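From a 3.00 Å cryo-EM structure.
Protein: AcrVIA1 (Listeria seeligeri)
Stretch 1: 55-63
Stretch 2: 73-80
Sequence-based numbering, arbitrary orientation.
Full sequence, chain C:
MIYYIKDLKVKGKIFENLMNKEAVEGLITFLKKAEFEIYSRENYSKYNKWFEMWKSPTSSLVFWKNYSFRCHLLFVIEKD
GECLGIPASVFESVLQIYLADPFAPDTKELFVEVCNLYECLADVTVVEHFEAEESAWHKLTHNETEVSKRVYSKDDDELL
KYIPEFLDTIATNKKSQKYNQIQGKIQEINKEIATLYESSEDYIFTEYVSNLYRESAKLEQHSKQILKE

Stretch 1, residues 55-63: KSPTSSLVF
Stretch 2 (73-80) LLFVIEKD

At the apolar centre of the contact, Val62 and Phe75 face each other as a hydrogen-bonded pair, CA to CA 4.8 Å, with Val62 CB 3.9 Å from Phe75 CB. Val62 (chi1 t) also sets its CG2 3.7 Å from CD1 of Ile77, whose m, t rotamer carries that methyl along the same face as Ser60, Val62 and Phe75. The Phe75 ring (chi1 m, chi2 -84°) has Val62 O at its edge.

Leu61 and Val76 occupy the other face as a non-hydrogen-bonded pair, their CA atoms 4.6 Å apart. Leu61 adopts the t, p rotamer, which brings its end nearer the partner strand: CD1 lies 3.7 Å from CG2 of Val76 (chi1 t) and 4.3 Å from CB of Leu74. Leu74 (m, t) packs its CD2 against the ring edge of Phe63, 3.7 Å from Phe63 CD1. Phe63 (chi1 t, chi2 50°) leaves the extended conformation at phi/psi -89/-47, whereas residues 60 to 62 keep phi between -121° and -103° and psi between 132° and 138°.

Backbone bonds fix the register. The strand through Ser60, Leu61 and Val62 runs antiparallel to the one through Phe75, Val76 and Ile77, with N-to-C directions 158° apart and axes approaching to 4.5 Å; together the two stretches of AcrVIA1 bury 654 Å². Val62 N donates to Phe75 O at 2.6 Å, and Phe75 N returns a bond to Val62 O at 2.7 Å. Two residues along each strand, Ser60 N reaches Ile77 O at 3.0 Å and Ile77 N reaches Ser60 O at 2.8 Å, both nearly linear. Between these two hydrogen-bonded pairs, the CA of Leu61 approaches Phe75 O to 3.3 Å and the CA of Val76 approaches Ser60 O to 3.4 Å, CA-H...O contacts typical of a non-hydrogen-bonded pair.

Polarity rises toward the start of stretch 1. Ser60 OG (chi1 p) adds a second bond to Ile77 O, at 3.0 Å, so that this carbonyl accepts from both the amide and the hydroxyl of one residue. Ser59, its CA 5.0 Å from that of Glu78, rests CB 4.0 Å from Val76 CG1. A weak bond from Ser59 N to Pro57 O, 3.0 Å, marks the turn before it. Glu78 (t, p, chi3 28°) bends its carboxylate toward stretch 1, yet OE1 remains 3.8 Å from Ser56 OG and OE2 3.8 Å from Thr58 OG1, too far for hydrogen bonds. At the exposed margin, Lys79 (t, p, p, t) passes its CE 4.1 Å from Thr58 CB.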

# COMPACT_ATOMS: atom_id res chain seq x y z
N LYS C 55 -4.91 26.74 -34.21
CA LYS C 55 -3.63 27.29 -34.72
C LYS C 55 -3.81 28.79 -34.98
O LYS C 55 -2.90 29.57 -34.62
CB LYS C 55 -3.24 26.57 -36.02
CG LYS C 55 -1.77 26.68 -36.41
CD LYS C 55 -0.85 26.03 -35.41
CE LYS C 55 -1.33 24.66 -34.99
NZ LYS C 55 -1.77 23.86 -36.16
N SER C 56 -4.99 29.20 -35.46
CA SER C 56 -5.27 30.63 -35.75
C SER C 56 -5.15 31.45 -34.46
O SER C 56 -5.62 30.97 -33.41
CB SER C 56 -6.64 30.79 -36.35
OG SER C 56 -7.65 30.59 -35.37
N PRO C 57 -4.57 32.67 -34.50
CA PRO C 57 -4.38 33.50 -33.31
C PRO C 57 -5.66 33.95 -32.59
O PRO C 57 -5.67 33.95 -31.37
CB PRO C 57 -3.65 34.75 -33.84
CG PRO C 57 -3.06 34.30 -35.15
CD PRO C 57 -4.05 33.31 -35.71
N THR C 58 -6.70 34.33 -33.34
CA THR C 58 -7.97 34.81 -32.71
C THR C 58 -8.87 33.62 -32.37
O THR C 58 -9.95 33.51 -32.98
CB THR C 58 -8.70 35.80 -33.62
OG1 THR C 58 -9.15 35.08 -34.78
CG2 THR C 58 -7.84 36.97 -34.04
N SER C 59 -8.46 32.78 -31.42
CA SER C 59 -9.26 31.60 -31.00
C SER C 59 -9.15 31.41 -29.48
O SER C 59 -8.06 31.66 -28.93
CB SER C 59 -8.80 30.37 -31.73
OG SER C 59 -7.47 30.04 -31.37
N SER C 60 -10.22 30.91 -28.85
CA SER C 60 -10.26 30.66 -27.39
C SER C 60 -10.44 29.16 -27.15
O SER C 60 -11.33 28.58 -27.79
CB SER C 60 -11.35 31.46 -26.74
OG SER C 60 -12.59 31.24 -27.41
N LEU C 61 -9.64 28.57 -26.26
CA LEU C 61 -9.73 27.13 -26.02
C LEU C 61 -10.47 26.88 -24.72
O LEU C 61 -10.26 27.59 -23.73
CB LEU C 61 -8.33 26.51 -25.97
CG LEU C 61 -8.19 24.99 -25.84
CD1 LEU C 61 -8.72 24.30 -27.05
CD2 LEU C 61 -6.76 24.60 -25.62
N VAL C 62 -11.37 25.89 -24.72
CA VAL C 62 -12.17 25.53 -23.56
C VAL C 62 -11.88 24.08 -23.22
O VAL C 62 -11.91 23.22 -24.10
CB VAL C 62 -13.68 25.73 -23.83
CG1 VAL C 62 -14.52 25.22 -22.68
CG2 VAL C 62 -13.98 27.19 -24.09
N PHE C 63 -11.62 23.80 -21.94
CA PHE C 63 -11.15 22.47 -21.55
C PHE C 63 -12.27 21.49 -21.21
O PHE C 63 -12.21 20.35 -21.69
CB PHE C 63 -10.12 22.60 -20.41
CG PHE C 63 -9.72 21.29 -19.77
CD1 PHE C 63 -9.31 20.21 -20.52
CD2 PHE C 63 -9.58 21.21 -18.40
CE1 PHE C 63 -8.95 19.03 -19.92
CE2 PHE C 63 -9.17 20.05 -17.80
CZ PHE C 63 -8.85 18.96 -18.56
N LEU C 73 -12.88 16.95 -23.10
CA LEU C 73 -13.35 17.52 -24.37
C LEU C 73 -12.83 18.93 -24.61
O LEU C 73 -13.42 19.89 -24.14
CB LEU C 73 -14.87 17.52 -24.44
CG LEU C 73 -15.64 16.49 -25.25
CD1 LEU C 73 -15.43 16.75 -26.72
CD2 LEU C 73 -15.21 15.09 -24.92
N LEU C 74 -11.79 19.06 -25.43
CA LEU C 74 -11.22 20.36 -25.76
C LEU C 74 -12.07 21.07 -26.81
O LEU C 74 -12.25 20.54 -27.90
CB LEU C 74 -9.80 20.17 -26.27
CG LEU C 74 -8.85 19.51 -25.27
CD1 LEU C 74 -7.56 19.17 -25.95
CD2 LEU C 74 -8.62 20.42 -24.10
N PHE C 75 -12.56 22.26 -26.50
CA PHE C 75 -13.39 23.04 -27.42
C PHE C 75 -12.63 24.27 -27.87
O PHE C 75 -11.99 24.94 -27.05
CB PHE C 75 -14.71 23.45 -26.77
CG PHE C 75 -15.68 22.32 -26.56
CD1 PHE C 75 -16.50 21.90 -27.59
CD2 PHE C 75 -15.75 21.68 -25.34
CE1 PHE C 75 -17.39 20.85 -27.39
CE2 PHE C 75 -16.63 20.63 -25.15
CZ PHE C 75 -17.45 20.22 -26.17
N VAL C 76 -12.71 24.59 -29.16
CA VAL C 76 -12.16 25.83 -29.70
C VAL C 76 -13.31 26.72 -30.14
O VAL C 76 -14.12 26.33 -30.99
CB VAL C 76 -11.22 25.58 -30.89
CG1 VAL C 76 -10.75 26.89 -31.45
CG2 VAL C 76 -10.04 24.78 -30.47
N ILE C 77 -13.38 27.92 -29.59
CA ILE C 77 -14.40 28.89 -29.94
C ILE C 77 -13.78 29.97 -30.80
O ILE C 77 -12.82 30.64 -30.38
CB ILE C 77 -15.06 29.50 -28.69
CG1 ILE C 77 -15.78 28.40 -27.90
CG2 ILE C 77 -16.03 30.57 -29.08
CD1 ILE C 77 -16.25 28.83 -26.55
N GLU C 78 -14.31 30.14 -32.01
CA GLU C 78 -13.81 31.12 -32.96
C GLU C 78 -14.40 32.48 -32.59
O GLU C 78 -15.26 32.58 -31.71
CB GLU C 78 -14.14 30.62 -34.38
CG GLU C 78 -13.53 31.37 -35.57
CD GLU C 78 -12.02 31.33 -35.60
OE1 GLU C 78 -11.43 30.37 -35.09
OE2 GLU C 78 -11.41 32.28 -36.14
N LYS C 79 -13.91 33.55 -33.23
CA LYS C 79 -14.30 34.91 -32.87
C LYS C 79 -15.77 35.18 -33.17
O LYS C 79 -16.43 35.94 -32.45
CB LYS C 79 -13.40 35.90 -33.59
CG LYS C 79 -13.58 37.34 -33.18
CD LYS C 79 -13.30 37.50 -31.69
CE LYS C 79 -11.84 37.29 -31.37
NZ LYS C 79 -11.56 37.50 -29.92
N ASP C 80 -16.32 34.55 -34.20
CA ASP C 80 -17.73 34.67 -34.54
C ASP C 80 -18.36 33.28 -34.47
O ASP C 80 -18.51 32.61 -35.50
CB ASP C 80 -17.91 35.30 -35.91
CG ASP C 80 -17.51 36.76 -35.93
OD1 ASP C 80 -17.61 37.42 -34.88
OD2 ASP C 80 -17.09 37.24 -37.00